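Local atomic coordinates of possible adhesin (Caldicellulosiruptor kronotskyensis, PDB entry 4WA0), a protein that probably mediates attachment of the bacterium to cellulose as a tapirin, this chain being its beta-helical, magnesium-binding C-terminal domain. Residues 8-13 with 30-35; 258-263 with 345-350. All blocks are in the same frame, centred on the assembly; numbering follows the deposited sequence.

Contact 1: 8-13 with 30-35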
ATOM      1  N   LEU A   8      -3.470  -8.189  13.118  1.00 21.55           N
ATOM      2  CA  LEU A   8      -2.849  -9.474  12.804  1.00 23.17           C
ATOM      3  C   LEU A   8      -3.025  -9.964  11.344  1.00 21.89           C
ATOM      4  O   LEU A   8      -2.315 -10.878  10.911  1.00 26.69           O
ATOM      5  CB  LEU A   8      -3.315 -10.587  13.716  1.00 28.46           C
ATOM      6  CG  LEU A   8      -3.351 -10.345  15.211  1.00 31.78           C
ATOM      7  CD1 LEU A   8      -3.837 -11.644  15.824  1.00 36.31           C
ATOM      8  CD2 LEU A   8      -2.023  -9.919  15.804  1.00 34.40           C
ATOM      9  N   ASP A   9      -3.918  -9.350  10.590  1.00 20.94           N
ATOM     10  CA  ASP A   9      -4.192  -9.701   9.157  1.00 21.16           C
ATOM     11  C   ASP A   9      -3.277  -9.027   8.208  1.00 21.24           C
ATOM     12  O   ASP A   9      -3.415  -9.137   6.919  1.00 18.23           O
ATOM     13  CB  ASP A   9      -5.635  -9.301   8.859  1.00 25.91           C
ATOM     14  CG  ASP A   9      -6.652 -10.095   9.713  1.00 34.18           C
ATOM     15  OD1 ASP A   9      -6.253 -11.195  10.158  1.00 36.40           O
ATOM     16  OD2 ASP A   9      -7.771  -9.565  10.032  1.00 36.87           O
ATOM     17  N   TYR A  10      -2.398  -8.202   8.811  1.00 16.31           N
ATOM     18  CA  TYR A  10      -1.595  -7.346   8.002  1.00 17.20           C
ATOM     19  C   TYR A  10      -0.186  -7.877   7.890  1.00 13.42           C
ATOM     20  O   TYR A  10       0.398  -8.277   8.897  1.00 17.01           O
ATOM     21  CB  TYR A  10      -1.584  -5.898   8.564  1.00 15.16           C
ATOM     22  CG  TYR A  10      -2.888  -5.213   8.207  1.00 15.80           C
ATOM     23  CD1 TYR A  10      -3.992  -5.390   9.002  1.00 17.38           C
ATOM     24  CD2 TYR A  10      -3.028  -4.456   7.060  1.00 14.86           C
ATOM     25  CE1 TYR A  10      -5.196  -4.818   8.682  1.00 18.59           C
ATOM     26  CE2 TYR A  10      -4.240  -3.857   6.735  1.00 16.01           C
ATOM     27  CZ  TYR A  10      -5.322  -4.071   7.565  1.00 17.29           C
ATOM     28  OH  TYR A  10      -6.581  -3.559   7.303  1.00 19.17           O
ATOM     29  N   ALA A  11       0.347  -7.856   6.686  1.00 13.13           N
ATOM     30  CA  ALA A  11       1.761  -8.129   6.481  1.00 12.69           C
ATOM     31  C   ALA A  11       2.583  -7.035   7.183  1.00 12.20           C
ATOM     32  O   ALA A  11       3.633  -7.292   7.856  1.00 12.90           O
ATOM     33  CB  ALA A  11       2.087  -8.157   5.049  1.00 13.15           C
ATOM     34  N   ILE A  12       2.125  -5.790   6.984  1.00 11.08           N
ATOM     35  CA  ILE A  12       2.749  -4.626   7.620  1.00 11.51           C
ATOM     36  C   ILE A  12       1.601  -3.737   8.144  1.00 12.10           C
ATOM     37  O   ILE A  12       0.759  -3.267   7.360  1.00 11.48           O
ATOM     38  CB  ILE A  12       3.639  -3.826   6.670  1.00 11.51           C
ATOM     39  CG1 ILE A  12       4.745  -4.673   6.060  1.00 12.30           C
ATOM     40  CG2 ILE A  12       4.261  -2.639   7.387  1.00 12.51           C
ATOM     41  CD1 ILE A  12       5.474  -3.992   4.972  1.00 13.06           C
ATOM     42  N   PHE A  13       1.568  -3.534   9.458  1.00 11.99           N
ATOM     43  CA  PHE A  13       0.602  -2.639  10.084  1.00 11.43           C
ATOM     44  C   PHE A  13       1.361  -1.509  10.785  1.00 11.65           C
ATOM     45  O   PHE A  13       2.228  -1.755  11.628  1.00 14.43           O
ATOM     46  CB  PHE A  13      -0.270  -3.410  11.050  1.00 13.04           C
ATOM     47  CG  PHE A  13      -1.284  -2.551  11.728  1.00 13.75           C
ATOM     48  CD1 PHE A  13      -0.924  -1.751  12.833  1.00 16.57           C
ATOM     49  CD2 PHE A  13      -2.594  -2.543  11.267  1.00 15.89           C
ATOM     50  CE1 PHE A  13      -1.891  -0.920  13.383  1.00 17.51           C
ATOM     51  CE2 PHE A  13      -3.541  -1.717  11.826  1.00 17.22           C
ATOM     52  CZ  PHE A  13      -3.180  -0.925  12.890  1.00 18.49           C
ATOM     53  N   SER A  30      -2.230  -7.753   3.951  1.00 13.34           N
ATOM     54  CA  SER A  30      -2.547  -6.340   3.645  1.00 12.56           C
ATOM     55  C   SER A  30      -1.492  -5.423   4.254  1.00 12.47           C
ATOM     56  O   SER A  30      -0.693  -5.836   5.125  1.00 12.55           O
ATOM     57  CB  SER A  30      -3.908  -6.032   4.183  1.00 14.05           C
ATOM     58  OG  SER A  30      -4.883  -6.714   3.401  1.00 15.60           O
ATOM     59  N   VAL A  31      -1.476  -4.163   3.823  1.00 11.74           N
ATOM     60  CA  VAL A  31      -0.543  -3.176   4.361  1.00 10.20           C
ATOM     61  C   VAL A  31      -1.415  -1.968   4.800  1.00 11.64           C
ATOM     62  O   VAL A  31      -2.274  -1.482   4.019  1.00 11.08           O
ATOM     63  CB  VAL A  31       0.443  -2.693   3.302  1.00 10.00           C
ATOM     64  CG1 VAL A  31       1.283  -1.515   3.761  1.00 11.02           C
ATOM     65  CG2 VAL A  31       1.349  -3.821   2.846  1.00 10.57           C
ATOM     66  N   TYR A  32      -1.142  -1.447   6.005  1.00  9.79           N
ATOM     67  CA  TYR A  32      -1.865  -0.333   6.562  1.00 11.36           C
ATOM     68  C   TYR A  32      -0.994   0.691   7.238  1.00 11.93           C
ATOM     69  O   TYR A  32      -0.116   0.323   8.010  1.00 12.14           O
ATOM     70  CB  TYR A  32      -2.866  -0.865   7.605  1.00 13.54           C
ATOM     71  CG  TYR A  32      -3.525   0.197   8.478  1.00 15.80           C
ATOM     72  CD1 TYR A  32      -2.931   0.672   9.656  1.00 15.17           C
ATOM     73  CD2 TYR A  32      -4.769   0.710   8.143  1.00 18.74           C
ATOM     74  CE1 TYR A  32      -3.550   1.649  10.437  1.00 17.64           C
ATOM     75  CE2 TYR A  32      -5.364   1.730   8.916  1.00 20.61           C
ATOM     76  CZ  TYR A  32      -4.754   2.172  10.048  1.00 18.16           C
ATOM     77  OH  TYR A  32      -5.367   3.180  10.837  1.00 23.01           O
ATOM     78  N   SER A  33      -1.270   1.962   6.962  1.00 11.35           N
ATOM     79  CA  SER A  33      -0.620   3.065   7.694  1.00 12.35           C
ATOM     80  C   SER A  33      -1.712   4.003   8.220  1.00 13.57           C
ATOM     81  O   SER A  33      -2.582   4.421   7.478  1.00 12.49           O
ATOM     82  CB  SER A  33       0.275   3.846   6.835  1.00 12.72           C
ATOM     83  OG  SER A  33       0.797   4.882   7.673  1.00 16.09           O
ATOM     84  N   GLY A  34      -1.680   4.279   9.498  1.00 14.76           N
ATOM     85  CA  GLY A  34      -2.625   5.251  10.121  1.00 16.50           C
ATOM     86  C   GLY A  34      -2.243   6.713   9.863  1.00 16.96           C
ATOM     87  O   GLY A  34      -2.993   7.613  10.161  1.00 18.67           O
ATOM     88  N   GLY A  35      -1.083   6.955   9.294  1.00 14.65           N
ATOM     89  CA  GLY A  35      -0.682   8.269   8.836  1.00 15.97           C
ATOM     90  C   GLY A  35      -0.201   8.249   7.423  1.00 14.59           C
ATOM     91  O   GLY A  35      -0.642   7.352   6.607  1.00 14.76           O
TER

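Contact 2: 258-263 with 345-350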
ATOM      1  N   GLN A 258       6.885 -20.793  15.358  1.00 16.16           N
ATOM      2  CA  GLN A 258       6.522 -19.401  15.251  1.00 18.38           C
ATOM      3  C   GLN A 258       7.164 -18.678  16.396  1.00 18.28           C
ATOM      4  O   GLN A 258       7.293 -19.223  17.507  1.00 17.81           O
ATOM      5  CB  GLN A 258       5.034 -19.202  15.381  1.00 19.76           C
ATOM      6  CG  GLN A 258       4.235 -19.950  14.360  1.00 22.64           C
ATOM      7  CD  GLN A 258       3.064 -19.182  13.887  1.00 22.66           C
ATOM      8  OE1 GLN A 258       2.846 -18.029  14.295  1.00 23.96           O
ATOM      9  NE2 GLN A 258       2.325 -19.780  12.920  1.00 27.25           N
ATOM     10  N   ILE A 259       7.501 -17.420  16.162  1.00 15.94           N
ATOM     11  CA  ILE A 259       7.964 -16.596  17.325  1.00 14.93           C
ATOM     12  C   ILE A 259       7.563 -15.131  17.128  1.00 14.35           C
ATOM     13  O   ILE A 259       7.527 -14.624  15.973  1.00 13.85           O
ATOM     14  CB  ILE A 259       9.453 -16.813  17.519  1.00 16.39           C
ATOM     15  CG1 ILE A 259       9.984 -16.148  18.826  1.00 16.65           C
ATOM     16  CG2 ILE A 259      10.217 -16.314  16.320  1.00 18.43           C
ATOM     17  CD1 ILE A 259      11.391 -16.576  19.149  1.00 17.61           C
ATOM     18  N   VAL A 260       7.145 -14.493  18.218  1.00 13.72           N
ATOM     19  CA  VAL A 260       6.959 -13.065  18.215  1.00 13.73           C
ATOM     20  C   VAL A 260       8.112 -12.418  18.997  1.00 13.53           C
ATOM     21  O   VAL A 260       8.426 -12.857  20.111  1.00 14.79           O
ATOM     22  CB  VAL A 260       5.545 -12.616  18.653  1.00 14.41           C
ATOM     23  CG1 VAL A 260       5.237 -13.096  20.036  1.00 15.35           C
ATOM     24  CG2 VAL A 260       5.365 -11.117  18.542  1.00 13.98           C
ATOM     25  N   ILE A 261       8.693 -11.379  18.375  1.00 11.68           N
ATOM     26  CA  ILE A 261       9.690 -10.529  19.025  1.00 12.93           C
ATOM     27  C   ILE A 261       9.095  -9.173  19.298  1.00 12.94           C
ATOM     28  O   ILE A 261       8.552  -8.572  18.390  1.00 12.75           O
ATOM     29  CB  ILE A 261      10.905 -10.391  18.097  1.00 12.73           C
ATOM     30  CG1 ILE A 261      11.525 -11.744  17.731  1.00 15.32           C
ATOM     31  CG2 ILE A 261      12.041  -9.574  18.674  1.00 13.33           C
ATOM     32  CD1 ILE A 261      11.878 -12.704  18.848  1.00 16.90           C
ATOM     33  N   TYR A 262       9.257  -8.691  20.538  1.00 13.00           N
ATOM     34  CA  TYR A 262       8.738  -7.417  20.957  1.00 14.32           C
ATOM     35  C   TYR A 262       9.938  -6.506  21.237  1.00 15.04           C
ATOM     36  O   TYR A 262      10.841  -6.900  21.975  1.00 14.24           O
ATOM     37  CB  TYR A 262       8.003  -7.542  22.247  1.00 14.32           C
ATOM     38  CG  TYR A 262       6.728  -8.395  22.179  1.00 12.92           C
ATOM     39  CD1 TYR A 262       5.603  -7.889  21.682  1.00 14.50           C
ATOM     40  CD2 TYR A 262       6.695  -9.652  22.750  1.00 15.86           C
ATOM     41  CE1 TYR A 262       4.416  -8.661  21.631  1.00 17.03           C
ATOM     42  CE2 TYR A 262       5.531 -10.438  22.692  1.00 15.05           C
ATOM     43  CZ  TYR A 262       4.408  -9.896  22.168  1.00 16.42           C
ATOM     44  OH  TYR A 262       3.220 -10.613  22.126  1.00 20.23           O
ATOM     45  N   GLY A 263       9.956  -5.332  20.624  1.00 14.77           N
ATOM     46  CA  GLY A 263      10.966  -4.295  21.017  1.00 13.02           C
ATOM     47  C   GLY A 263      10.244  -2.990  21.225  1.00 14.80           C
ATOM     48  O   GLY A 263       9.856  -2.337  20.268  1.00 13.59           O
ATOM     49  N   GLN A 345      -1.239 -15.262  18.383  1.00 15.00           N
ATOM     50  CA  GLN A 345      -2.323 -14.261  18.324  1.00 16.18           C
ATOM     51  C   GLN A 345      -2.783 -13.844  19.696  1.00 17.53           C
ATOM     52  O   GLN A 345      -2.915 -12.652  20.036  1.00 17.70           O
ATOM     53  CB  GLN A 345      -3.559 -14.812  17.594  1.00 16.42           C
ATOM     54  CG  GLN A 345      -3.485 -15.140  16.099  1.00 18.82           C
ATOM     55  CD  GLN A 345      -4.721 -15.898  15.532  1.00 22.49           C
ATOM     56  OE1 GLN A 345      -5.861 -15.531  15.777  1.00 22.18           O
ATOM     57  NE2 GLN A 345      -4.481 -16.973  14.760  1.00 24.43           N
ATOM     58  N   GLN A 346      -3.011 -14.820  20.566  1.00 18.47           N
ATOM     59  CA  GLN A 346      -3.499 -14.512  21.887  1.00 18.78           C
ATOM     60  C   GLN A 346      -2.439 -13.690  22.681  1.00 19.20           C
ATOM     61  O   GLN A 346      -2.752 -12.740  23.411  1.00 19.98           O
ATOM     62  CB  GLN A 346      -3.820 -15.800  22.622  1.00 19.54           C
ATOM     63  CG  GLN A 346      -4.355 -15.605  24.014  1.00 20.30           C
ATOM     64  CD  GLN A 346      -5.649 -14.793  23.960  1.00 23.07           C
ATOM     65  OE1 GLN A 346      -6.660 -15.254  23.413  1.00 22.65           O
ATOM     66  NE2 GLN A 346      -5.594 -13.524  24.440  1.00 25.00           N
ATOM     67  N   ASP A 347      -1.177 -14.058  22.537  1.00 17.91           N
ATOM     68  CA  ASP A 347      -0.068 -13.397  23.275  1.00 19.35           C
ATOM     69  C   ASP A 347       0.013 -11.936  22.869  1.00 21.39           C
ATOM     70  O   ASP A 347       0.208 -11.045  23.705  1.00 22.53           O
ATOM     71  CB  ASP A 347       1.265 -14.051  22.946  1.00 19.91           C
ATOM     72  CG  ASP A 347       2.407 -13.530  23.820  1.00 20.91           C
ATOM     73  OD1 ASP A 347       2.400 -13.856  25.010  1.00 20.80           O
ATOM     74  OD2 ASP A 347       3.335 -12.915  23.308  1.00 19.54           O
ATOM     75  N   ILE A 348      -0.104 -11.708  21.588  1.00 21.85           N
ATOM     76  CA  ILE A 348      -0.016 -10.352  21.026  1.00 22.47           C
ATOM     77  C   ILE A 348      -1.224  -9.567  21.475  1.00 27.47           C
ATOM     78  O   ILE A 348      -1.071  -8.457  21.989  1.00 22.63           O
ATOM     79  CB  ILE A 348       0.012 -10.388  19.495  1.00 19.84           C
ATOM     80  CG1 ILE A 348       1.321 -11.008  18.954  1.00 20.29           C
ATOM     81  CG2 ILE A 348      -0.177  -8.970  18.935  1.00 23.07           C
ATOM     82  CD1 ILE A 348       1.283 -11.400  17.502  1.00 17.97           C
ATOM     83  N   GLU A 349      -2.431 -10.151  21.312  1.00 23.76           N
ATOM     84  CA  GLU A 349      -3.669  -9.522  21.839  1.00 26.91           C
ATOM     85  C   GLU A 349      -3.563  -9.127  23.271  1.00 26.71           C
ATOM     86  O   GLU A 349      -4.003  -8.037  23.648  1.00 31.03           O
ATOM     87  CB  GLU A 349      -4.917 -10.428  21.586  1.00 24.61           C
ATOM     88  CG  GLU A 349      -5.308 -10.388  20.104  1.00 24.83           C
ATOM     89  CD  GLU A 349      -6.049 -11.604  19.538  1.00 30.10           C
ATOM     90  OE1 GLU A 349      -6.390 -12.556  20.258  1.00 30.84           O
ATOM     91  OE2 GLU A 349      -6.273 -11.606  18.287  1.00 30.38           O
ATOM     92  N   SER A 350      -2.953  -9.968  24.097  1.00 27.78           N
ATOM     93  CA  SER A 350      -2.884  -9.720  25.520  1.00 28.97           C
ATOM     94  C   SER A 350      -1.941  -8.578  25.823  1.00 33.00           C
ATOM     95  O   SER A 350      -2.227  -7.724  26.671  1.00 33.95           O
ATOM     96  CB  SER A 350      -2.433 -10.954  26.287  1.00 31.35           C
ATOM     97  OG  SER A 350      -3.435 -11.964  26.163  1.00 33.33           O
TER

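Contact 1: 8-13 with 30-35
Ser30 meets Tyr10 and the corner at Ala11 and Ile12 where two successive coils of the beta-helix lie parallel, strand 30-33 running beside strand 10-14. Its N reaches back to Asp9 O in a weak bond, while its O takes two weak bonds from consecutive N-H groups at the corner, from Ala11 N at 2.8 Å and from Ile12 N. Ser30 CB packs 3.4 Å from Tyr10 CE2. Its OG is hydrogen-bonded to Asn49 ND2 outside the pair.

Val31 sends its backbone bonds to the next coil, to Asn49 and Ile51, but its CA still makes a CH...O contact of 3.3 Å to Ile12 O. Its side chain shares the opposite face of the strands with Ile12, whose side chain reaches Leu24 on another wall of the helix.

At Tyr32 the N donates to Ile12 O at 3.0 Å, the one bond across these two segments that is not weak. The side chain returns to the Tyr10 face, its CB 3.4 Å from Tyr10 CE2. Tyr32 turns its ring edge toward the face of Tyr10 in an edge-to-face pair with planes at 65°; the hydroxyl of Tyr10 is held by Pro4 O, and Tyr227 lies against both tyrosines. Phe13 completes the aromatic cluster. In Phe13 and Tyr32 alike CG is anti to the backbone N, so both side chains leave the strands in the same direction; their rings lie with planes 14° apart. They are slid apart with centroids 4.6 Å away, and Tyr32 CD1 sits over the rim of one Phe13 face, 3.3 Å from Phe13 CE2.

Contact 2: 258-263 with 345-350
Tyr262 reaches from strand 258-263 to Asp347 and Ile348 of helix 342-352. From CB, which points at the helix, CG lies anti to the carbonyl carbon (chi1 -65°), beside the backbone N, and from there the ring runs on to the helix. It passes its strand neighbour Val260, whose CG2 stands 3.9 Å above one ring face, toward the rim; Pro237 and Thr249 also touch this side chain. Farther out, CE2 comes 3.4 Å from Asp347 OD2, which lies at the ring edge, in its plane.

The strand belongs to the beta-helix and the helix is a C-terminal segment laid along its outside, the two axes nearly parallel at 16° and 9.8 Å apart. At that separation only side chains reach across, and the phenol OH donates to Asp347 OD2 at 2.6 Å. It approaches from above the carboxylate plane, 43° out of it. OD2 has a second partner in Thr249 OG1 of the adjoining strand, and Tyr262 OH a second one in Asn351 ND2. Tyr262 OH also lies 3.4 Å from Ile348 CA. It is 3.7 Å from Ile348 CG1, the methylene that Val260 CG2 also meets, at 4.1 Å.

In the fold
Leu8 ties the two contacts together, though their centres are 16 Å apart. Just ahead of the strand pairing in contact 1, its CD1 packs 3.5 Å from Gln345 CG and its CD2 3.8 Å from Ile348 CG2, on the helix of contact 2. On the beta-helix wall, strands 313-316 and 291-296 lie between strand 10-14 and strand 258-263, and Ile348 also packs on Ile295 there. Only contact 2 is near the magnesium ion: the side chain of Tyr262 is about 9 Å from the metal, about 7 Å from that of Asp239 and about 6 Å from that of Leu246, two of its binding residues. Contact 1 lies away from that site.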